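Side-chain contacts in TssK C (Escherichia coli, PDB 5M2Y), which is a baseplate protein of the type VI secretion system, whose C-terminal domain, the part described here, probably helps to bind the membrane complex: residues Q49-G54 with V70-V75; A28-S33 with L93-D98; C109-P114 with L122-V127. All blocks are in the same frame, centred on the assembly; numbering follows the deposited sequence.

Contact 1. Residues Q49-G54 with V70-V75; sequences QLCKAG and VIIRPV
The two outermost strands of the curled antiparallel sheet, 52-54 and 70-75, face each other here, meeting through Ala53 against Val70 and Cys51 against Ile72. No hydrogen bond joins the segments, and their closest CA atoms, those of Ala53 and Val70, lie 6.7 Å apart; the seam is made by side chains and one backbone oxygen. Ala53 CB sits against the fork of Val70, 3.7 Å from CG2 and 3.9 Å from CG1. With the backbones this near, the short side chain of alanine already meets Val70. Ile72 reaches further, with CD1 carried out on an extended arm (chi2 170°). This single methyl lies 3.5 Å from Cys51 O and 3.8 Å from Cys51 CB, with SG of the same cysteine equally near, and the small, weakly polar thiol suits the buried spot. Cys51 is also the first residue to leave the helical conformation, and just beyond it Lys52 folds back, its NZ giving a 2.9 Å hydrogen bond to Gln49 O near the helix end. Strand 52-54 pairs with strand 108-112, strand 70-75 pairs with 89-95, and Phe47 of helix 40-50 packs on Ile72.

Contact 2. Residues A28-S33 with L93-D98; sequences ADFWLS and LDLSTD
Phe30 and Leu93 are joined by one direct backbone bond: Leu93 N donates to Phe30 O over 2.9 Å, with a nearly straight N-H...O angle of 174°. Its return partner is replaced by water. Water 1 accepts from Phe30 N at 2.8 Å and passes a hydrogen to Leu93 O at 2.7 Å, lying in the plane of the Phe30 ring at its edge. Water 2 donates to Phe30 O and, over a longer 3.3 Å, to Leu93 O, so each carbonyl oxygen has two donors. Such wedged water fits the geometry of these neighbouring antiparallel strands, 28-35 and 89-95, whose short segments run at 143° to each other, well short of exactly antiparallel.

Apolar contacts fill the buried face. Leu93 splits its branches between two partners, CD1 lying 3.8 Å from Phe30 CB and CD2 equally far from Leu32 CD1; a forked leucine suits this double duty. Leu95 sends CD1 obliquely to Phe30 CD1, 3.9 Å away; the large ring of Phe30 still reaches Leu95 where the backbones have drawn apart. Leu32 and Phe30 also touch strand 121-128, at Leu124 and Ala126. Beyond the strand, Ser96 is the N-cap of helix 97-106, its OG bonded to Ala99 N.

Contact 3. Residues C109-P114 with L122-V127; sequences CTFYTP and LELFAV
Leu122 and Leu124 meet Thr113, Phe111 and Cys109 across the inside of the curled antiparallel sheet, so this is core packing between strand 121-128 and strand 108-112 with the residue just after it. Strands 14-18 and 3-11 stand between them in the sheet order, and the axes of the two segments pass 10.5 Å apart at an angle of 146°. No hydrogen bond crosses that distance, and the apolar ends of side chains bridge it.

Aliphatic contact is concentrated at Leu122. Thr113 and Leu122 reach toward each other tip to tip: the methyl CG2 of Thr113 lies 3.7 Å from Leu122 CD1 and 3.8 Å from CD2, sitting against both branches of the fork. CD2 also lies 4.1 Å from Phe111 CB. A leucine, with two methyls on a short stem, can serve both neighbours at once.

Contact with an aromatic ring and with sulfur belongs to Leu124. With CG anti to the backbone N (chi1 178°), the chain stretches across to the facing strand and presents CD2. That methyl approaches the edge of the Phe111 ring near the ring plane, 4.2 Å from CE2, rather than lying over a face. Leu124 also packs on Ile6 of strand 3-11.

The hydroxyl of Thr113 is turned aside from the leucines: OG1 is hydrogen-bonded to Trp15 NE1, while the methyl of the same residue serves the core. Threonine suits a buried place with such divided demands. At the other end of the segment, the compact thiol of Cys109 comes close to the same methyl that borders the Phe111 ring, SG lying 3.6 Å from Leu124 CD2.

In the fold
All three contacts belong to one eight-stranded antiparallel sheet, with centres 9 to 10 Å apart. Along the chain contact 1 is nested within the loop closed by contact 2, and contact 3 follows both. Contact 2 joins neighbouring strands, whereas contacts 1 and 3 join strands that are not adjacent in the sheet. Contact 1 brings the outermost strands together, 70-75 pairing with 89-95 of contact 2 and 52-54 with 108-112 of contact 3; strands 28-35 and 121-128 link contacts 2 and 3. The salt bridge from Arg73 to Asp94 further ties contact 1 to contact 2. The result is a compact, curled C-terminal domain with a shared apolar interior.

Contact 1. Residues Q49-G54 with V70-V75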
loop_
_atom_site.group_PDB
_atom_site.type_symbol
_atom_site.label_atom_id
_atom_site.label_comp_id
_atom_site.label_asym_id
_atom_site.label_seq_id
_atom_site.Cartn_x
_atom_site.Cartn_y
_atom_site.Cartn_z
ATOM N N GLN A 49 7.941 1.318 9.042
ATOM C CA GLN A 49 7.587 1.996 10.291
ATOM C C GLN A 49 7.028 3.390 10.079
ATOM O O GLN A 49 6.277 3.866 10.918
ATOM C CB GLN A 49 8.779 2.033 11.245
ATOM C CG GLN A 49 9.070 0.657 11.811
ATOM C CD GLN A 49 10.031 0.666 12.953
ATOM O OE1 GLN A 49 11.214 0.918 12.767
ATOM N NE2 GLN A 49 9.545 0.354 14.151
ATOM N N LEU A 50 7.383 4.042 8.967
ATOM C CA LEU A 50 6.909 5.387 8.652
ATOM C C LEU A 50 5.559 5.397 7.944
ATOM O O LEU A 50 4.720 6.229 8.268
ATOM C CB LEU A 50 7.943 6.166 7.838
ATOM C CG LEU A 50 9.206 6.567 8.593
ATOM C CD1 LEU A 50 10.258 7.065 7.659
ATOM C CD2 LEU A 50 8.913 7.629 9.642
ATOM N N CYS A 51 5.357 4.482 6.986
ATOM C CA CYS A 51 4.104 4.403 6.254
ATOM C C CYS A 51 3.052 3.730 7.105
ATOM O O CYS A 51 3.303 2.662 7.657
ATOM C CB CYS A 51 4.294 3.687 4.918
ATOM S SG CYS A 51 2.792 3.575 3.922
ATOM N N LYS A 52 1.878 4.353 7.194
ATOM C CA LYS A 52 0.779 3.816 7.987
ATOM C C LYS A 52 -0.477 3.705 7.149
ATOM O O LYS A 52 -0.845 4.652 6.462
ATOM C CB LYS A 52 0.512 4.707 9.211
ATOM C CG LYS A 52 1.703 4.887 10.134
ATOM C CD LYS A 52 1.764 3.804 11.217
ATOM C CE LYS A 52 2.972 4.213 12.042
ATOM N NZ LYS A 52 3.882 3.130 12.429
ATOM N N ALA A 53 -1.150 2.557 7.226
ATOM C CA ALA A 53 -2.415 2.370 6.538
ATOM C C ALA A 53 -3.499 3.087 7.349
ATOM O O ALA A 53 -3.530 3.005 8.582
ATOM C CB ALA A 53 -2.735 0.892 6.445
ATOM N N GLY A 54 -4.333 3.830 6.647
ATOM C CA GLY A 54 -5.425 4.570 7.259
ATOM C C GLY A 54 -6.693 3.754 7.272
ATOM O O GLY A 54 -6.830 2.778 6.527
ATOM N N VAL A 70 -1.984 -4.227 9.536
ATOM C CA VAL A 70 -1.271 -4.014 8.290
ATOM C C VAL A 70 0.218 -4.033 8.622
ATOM O O VAL A 70 0.690 -3.180 9.370
ATOM C CB VAL A 70 -1.698 -2.715 7.574
ATOM C CG1 VAL A 70 -0.970 -2.546 6.245
ATOM C CG2 VAL A 70 -3.204 -2.674 7.369
ATOM N N ILE A 71 0.935 -5.052 8.125
ATOM C CA ILE A 71 2.366 -5.159 8.344
ATOM C C ILE A 71 3.010 -4.977 6.988
ATOM O O ILE A 71 2.716 -5.719 6.062
ATOM C CB ILE A 71 2.803 -6.484 9.016
ATOM C CG1 ILE A 71 2.088 -6.694 10.348
ATOM C CG2 ILE A 71 4.325 -6.505 9.225
ATOM C CD1 ILE A 71 2.158 -8.140 10.888
ATOM N N ILE A 72 3.857 -3.963 6.873
ATOM C CA ILE A 72 4.567 -3.668 5.639
ATOM C C ILE A 72 5.897 -4.401 5.714
ATOM O O ILE A 72 6.672 -4.174 6.632
ATOM C CB ILE A 72 4.701 -2.138 5.430
ATOM C CG1 ILE A 72 3.298 -1.502 5.256
ATOM C CG2 ILE A 72 5.600 -1.830 4.233
ATOM C CD1 ILE A 72 3.265 0.033 5.287
ATOM N N ARG A 73 6.130 -5.315 4.775
ATOM C CA ARG A 73 7.374 -6.080 4.771
ATOM C C ARG A 73 8.192 -5.816 3.520
ATOM O O ARG A 73 7.661 -5.958 2.415
ATOM C CB ARG A 73 7.106 -7.585 4.868
ATOM C CG ARG A 73 6.240 -8.006 6.022
ATOM C CD ARG A 73 6.343 -9.496 6.262
ATOM N NE ARG A 73 5.367 -9.958 7.248
ATOM C CZ ARG A 73 5.604 -9.999 8.550
ATOM N NH1 ARG A 73 6.773 -9.636 9.040
ATOM N NH2 ARG A 73 4.651 -10.429 9.371
ATOM N N PRO A 74 9.499 -5.494 3.661
ATOM C CA PRO A 74 10.316 -5.310 2.460
ATOM C C PRO A 74 10.487 -6.655 1.758
ATOM O O PRO A 74 10.616 -7.686 2.416
ATOM C CB PRO A 74 11.634 -4.759 3.004
ATOM C CG PRO A 74 11.719 -5.264 4.371
ATOM C CD PRO A 74 10.307 -5.307 4.885
ATOM N N VAL A 75 10.392 -6.643 0.433
ATOM C CA VAL A 75 10.520 -7.853 -0.374
ATOM C C VAL A 75 11.634 -7.660 -1.398
ATOM O O VAL A 75 11.952 -6.523 -1.779
ATOM C CB VAL A 75 9.203 -8.310 -1.050
ATOM C CG1 VAL A 75 8.147 -8.721 -0.027
ATOM C CG2 VAL A 75 8.655 -7.225 -1.960
#

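Contact 2. Residues A28-S33 with L93-D98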
loop_
_atom_site.group_PDB
_atom_site.type_symbol
_atom_site.label_atom_id
_atom_site.label_comp_id
_atom_site.label_asym_id
_atom_site.label_seq_id
_atom_site.Cartn_x
_atom_site.Cartn_y
_atom_site.Cartn_z
ATOM N N ALA A 28 -6.693 -11.717 -3.529
ATOM C CA ALA A 28 -5.601 -10.850 -3.955
ATOM C C ALA A 28 -4.692 -10.480 -2.815
ATOM O O ALA A 28 -5.142 -10.342 -1.679
ATOM C CB ALA A 28 -6.109 -9.599 -4.625
ATOM N N ASP A 29 -3.407 -10.341 -3.140
ATOM C CA ASP A 29 -2.353 -9.910 -2.231
ATOM C C ASP A 29 -1.811 -8.623 -2.808
ATOM O O ASP A 29 -1.752 -8.470 -4.027
ATOM C CB ASP A 29 -1.273 -10.969 -2.091
ATOM C CG ASP A 29 -1.803 -12.261 -1.498
ATOM O OD1 ASP A 29 -2.368 -12.216 -0.366
ATOM O OD2 ASP A 29 -1.617 -13.321 -2.132
ATOM N N PHE A 30 -1.468 -7.681 -1.935
ATOM C CA PHE A 30 -1.050 -6.343 -2.329
ATOM C C PHE A 30 0.407 -6.029 -2.068
ATOM O O PHE A 30 0.992 -6.513 -1.105
ATOM C CB PHE A 30 -1.936 -5.316 -1.617
ATOM C CG PHE A 30 -3.409 -5.419 -1.934
ATOM C CD1 PHE A 30 -4.226 -6.297 -1.237
ATOM C CD2 PHE A 30 -3.980 -4.622 -2.909
ATOM C CE1 PHE A 30 -5.576 -6.398 -1.529
ATOM C CE2 PHE A 30 -5.340 -4.725 -3.200
ATOM C CZ PHE A 30 -6.131 -5.603 -2.496
ATOM N N TRP A 31 0.981 -5.195 -2.941
ATOM C CA TRP A 31 2.358 -4.719 -2.838
ATOM C C TRP A 31 2.439 -3.248 -3.151
ATOM O O TRP A 31 1.747 -2.753 -4.041
ATOM C CB TRP A 31 3.294 -5.429 -3.827
ATOM C CG TRP A 31 3.704 -6.796 -3.425
ATOM C CD1 TRP A 31 4.867 -7.167 -2.824
ATOM C CD2 TRP A 31 2.962 -7.996 -3.651
ATOM N NE1 TRP A 31 4.888 -8.526 -2.632
ATOM C CE2 TRP A 31 3.722 -9.060 -3.121
ATOM C CE3 TRP A 31 1.725 -8.278 -4.242
ATOM C CZ2 TRP A 31 3.263 -10.377 -3.147
ATOM C CZ3 TRP A 31 1.277 -9.575 -4.270
ATOM C CH2 TRP A 31 2.051 -10.615 -3.757
ATOM N N LEU A 32 3.346 -2.576 -2.460
ATOM C CA LEU A 32 3.664 -1.180 -2.700
ATOM C C LEU A 32 5.028 -1.076 -3.378
ATOM O O LEU A 32 5.967 -1.786 -3.011
ATOM C CB LEU A 32 3.687 -0.398 -1.374
ATOM C CG LEU A 32 2.348 -0.067 -0.721
ATOM C CD1 LEU A 32 2.554 0.470 0.688
ATOM C CD2 LEU A 32 1.530 0.908 -1.584
ATOM N N SER A 33 5.113 -0.215 -4.385
ATOM C CA SER A 33 6.368 0.092 -5.080
ATOM C C SER A 33 6.659 1.542 -4.694
ATOM O O SER A 33 5.775 2.387 -4.815
ATOM C CB SER A 33 6.219 -0.069 -6.589
ATOM O OG SER A 33 7.302 0.511 -7.289
ATOM N N LEU A 93 2.107 -6.024 1.556
ATOM C CA LEU A 93 1.175 -5.691 2.616
ATOM C C LEU A 93 0.720 -7.021 3.216
ATOM O O LEU A 93 0.048 -7.808 2.556
ATOM C CB LEU A 93 -0.023 -4.896 2.102
ATOM C CG LEU A 93 0.248 -3.534 1.463
ATOM C CD1 LEU A 93 -1.066 -2.862 1.134
ATOM C CD2 LEU A 93 1.092 -2.629 2.375
ATOM N N ASP A 94 1.177 -7.300 4.434
ATOM C CA ASP A 94 0.807 -8.512 5.150
ATOM C C ASP A 94 -0.433 -8.097 5.945
ATOM O O ASP A 94 -0.331 -7.455 6.990
ATOM C CB ASP A 94 1.949 -9.001 6.061
ATOM C CG ASP A 94 1.715 -10.374 6.673
ATOM O OD1 ASP A 94 0.598 -10.906 6.540
ATOM O OD2 ASP A 94 2.641 -10.896 7.324
ATOM N N LEU A 95 -1.608 -8.415 5.393
ATOM C CA LEU A 95 -2.885 -8.040 5.977
ATOM C C LEU A 95 -3.509 -9.111 6.849
ATOM O O LEU A 95 -3.518 -10.287 6.489
ATOM C CB LEU A 95 -3.874 -7.646 4.878
ATOM C CG LEU A 95 -3.428 -6.566 3.860
ATOM C CD1 LEU A 95 -4.406 -6.461 2.684
ATOM C CD2 LEU A 95 -3.214 -5.214 4.539
ATOM N N SER A 96 -4.069 -8.684 7.983
ATOM C CA SER A 96 -4.835 -9.552 8.878
ATOM C C SER A 96 -6.180 -9.802 8.174
ATOM O O SER A 96 -6.500 -9.124 7.190
ATOM C CB SER A 96 -5.067 -8.866 10.222
ATOM O OG SER A 96 -5.991 -7.798 10.129
ATOM N N THR A 97 -6.965 -10.767 8.683
ATOM C CA THR A 97 -8.282 -11.076 8.132
ATOM C C THR A 97 -9.173 -9.829 8.174
ATOM O O THR A 97 -9.772 -9.486 7.157
ATOM C CB THR A 97 -8.893 -12.273 8.877
ATOM O OG1 THR A 97 -8.000 -13.381 8.757
ATOM C CG2 THR A 97 -10.281 -12.640 8.358
ATOM N N ASP A 98 -9.202 -9.137 9.329
ATOM C CA ASP A 98 -9.997 -7.930 9.545
ATOM C C ASP A 98 -9.574 -6.765 8.666
ATOM O O ASP A 98 -10.443 -6.072 8.139
ATOM C CB ASP A 98 -9.999 -7.525 11.030
ATOM C CG ASP A 98 -10.767 -8.461 11.947
ATOM O OD1 ASP A 98 -11.457 -9.371 11.432
ATOM O OD2 ASP A 98 -10.689 -8.273 13.172
HETATM O O HOH W 1 -2.052 -8.015 0.823
HETATM O O HOH W 2 1.196 -9.130 -0.197
#

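Contact 3. Residues C109-P114 with L122-V127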
loop_
_atom_site.group_PDB
_atom_site.type_symbol
_atom_site.label_atom_id
_atom_site.label_comp_id
_atom_site.label_asym_id
_atom_site.label_seq_id
_atom_site.Cartn_x
_atom_site.Cartn_y
_atom_site.Cartn_z
ATOM N N CYS A 109 -8.598 2.077 0.076
ATOM C CA CYS A 109 -7.441 1.959 0.947
ATOM C C CYS A 109 -6.720 3.300 0.987
ATOM O O CYS A 109 -6.774 4.057 0.018
ATOM C CB CYS A 109 -6.521 0.820 0.524
ATOM S SG CYS A 109 -5.769 1.042 -1.101
ATOM N N THR A 110 -6.084 3.612 2.114
ATOM C CA THR A 110 -5.356 4.866 2.275
ATOM C C THR A 110 -4.026 4.605 2.943
ATOM O O THR A 110 -3.915 3.696 3.759
ATOM C CB THR A 110 -6.139 5.915 3.080
ATOM O OG1 THR A 110 -6.262 5.490 4.422
ATOM C CG2 THR A 110 -7.516 6.221 2.510
ATOM N N PHE A 111 -3.018 5.401 2.581
ATOM C CA PHE A 111 -1.685 5.297 3.166
ATOM C C PHE A 111 -1.163 6.661 3.501
ATOM O O PHE A 111 -1.281 7.593 2.714
ATOM C CB PHE A 111 -0.697 4.592 2.219
ATOM C CG PHE A 111 -1.165 3.243 1.749
ATOM C CD1 PHE A 111 -0.899 2.101 2.489
ATOM C CD2 PHE A 111 -1.886 3.118 0.569
ATOM C CE1 PHE A 111 -1.355 0.857 2.053
ATOM C CE2 PHE A 111 -2.337 1.882 0.134
ATOM C CZ PHE A 111 -2.064 0.755 0.872
ATOM N N TYR A 112 -0.584 6.760 4.681
ATOM C CA TYR A 112 0.033 7.972 5.158
ATOM C C TYR A 112 1.520 7.824 4.950
ATOM O O TYR A 112 2.107 6.821 5.354
ATOM C CB TYR A 112 -0.283 8.186 6.650
ATOM C CG TYR A 112 0.616 9.190 7.335
ATOM C CD1 TYR A 112 0.576 10.537 6.985
ATOM C CD2 TYR A 112 1.485 8.800 8.339
ATOM C CE1 TYR A 112 1.396 11.465 7.607
ATOM C CE2 TYR A 112 2.304 9.724 8.979
ATOM C CZ TYR A 112 2.258 11.055 8.602
ATOM O OH TYR A 112 3.027 11.995 9.242
ATOM N N THR A 113 2.120 8.834 4.326
ATOM C CA THR A 113 3.563 8.879 4.134
ATOM C C THR A 113 4.029 10.201 4.729
ATOM O O THR A 113 3.681 11.244 4.184
ATOM C CB THR A 113 3.952 8.720 2.662
ATOM O OG1 THR A 113 3.326 9.728 1.878
ATOM C CG2 THR A 113 3.624 7.335 2.104
ATOM N N PRO A 114 4.774 10.191 5.861
ATOM C CA PRO A 114 5.222 11.460 6.456
ATOM C C PRO A 114 6.216 12.181 5.569
ATOM O O PRO A 114 6.863 11.546 4.743
ATOM C CB PRO A 114 5.872 11.022 7.775
ATOM C CG PRO A 114 6.279 9.620 7.546
ATOM C CD PRO A 114 5.253 9.036 6.645
ATOM N N LEU A 122 4.378 6.520 -4.509
ATOM C CA LEU A 122 3.827 5.186 -4.269
ATOM C C LEU A 122 3.013 4.668 -5.442
ATOM O O LEU A 122 2.245 5.412 -6.038
ATOM C CB LEU A 122 2.875 5.238 -3.073
ATOM C CG LEU A 122 3.392 5.122 -1.653
ATOM C CD1 LEU A 122 4.495 6.081 -1.308
ATOM C CD2 LEU A 122 2.218 5.112 -0.668
ATOM N N GLU A 123 3.115 3.373 -5.695
ATOM C CA GLU A 123 2.288 2.675 -6.669
ATOM C C GLU A 123 1.804 1.394 -5.981
ATOM O O GLU A 123 2.584 0.768 -5.261
ATOM C CB GLU A 123 3.031 2.405 -7.977
ATOM C CG GLU A 123 3.302 3.672 -8.768
ATOM C CD GLU A 123 3.833 3.468 -10.184
ATOM O OE1 GLU A 123 4.364 2.382 -10.477
ATOM O OE2 GLU A 123 3.722 4.415 -10.992
ATOM N N LEU A 124 0.504 1.051 -6.129
ATOM C CA LEU A 124 -0.064 -0.135 -5.491
ATOM C C LEU A 124 -0.477 -1.120 -6.564
ATOM O O LEU A 124 -1.096 -0.734 -7.554
ATOM C CB LEU A 124 -1.269 0.252 -4.611
ATOM C CG LEU A 124 -2.031 -0.872 -3.892
ATOM C CD1 LEU A 124 -1.198 -1.505 -2.788
ATOM C CD2 LEU A 124 -3.325 -0.341 -3.308
ATOM N N PHE A 125 -0.026 -2.377 -6.395
ATOM C CA PHE A 125 -0.310 -3.515 -7.271
ATOM C C PHE A 125 -0.968 -4.628 -6.449
ATOM O O PHE A 125 -0.591 -4.857 -5.301
ATOM C CB PHE A 125 0.994 -4.095 -7.849
ATOM C CG PHE A 125 1.813 -3.195 -8.732
ATOM C CD1 PHE A 125 2.786 -2.366 -8.195
ATOM C CD2 PHE A 125 1.657 -3.221 -10.112
ATOM C CE1 PHE A 125 3.544 -1.531 -9.019
ATOM C CE2 PHE A 125 2.423 -2.395 -10.936
ATOM C CZ PHE A 125 3.363 -1.557 -10.386
ATOM N N ALA A 126 -1.925 -5.333 -7.055
ATOM C CA ALA A 126 -2.552 -6.511 -6.467
ATOM C C ALA A 126 -2.288 -7.667 -7.416
ATOM O O ALA A 126 -2.391 -7.510 -8.640
ATOM C CB ALA A 126 -4.045 -6.313 -6.276
ATOM N N VAL A 127 -1.906 -8.781 -6.849
ATOM C CA VAL A 127 -1.669 -9.966 -7.625
ATOM C C VAL A 127 -2.837 -10.872 -7.320
ATOM O O VAL A 127 -3.075 -11.185 -6.214
ATOM C CB VAL A 127 -0.347 -10.617 -7.278
ATOM C CG1 VAL A 127 -0.165 -11.930 -7.996
ATOM C CG2 VAL A 127 0.776 -9.687 -7.644
#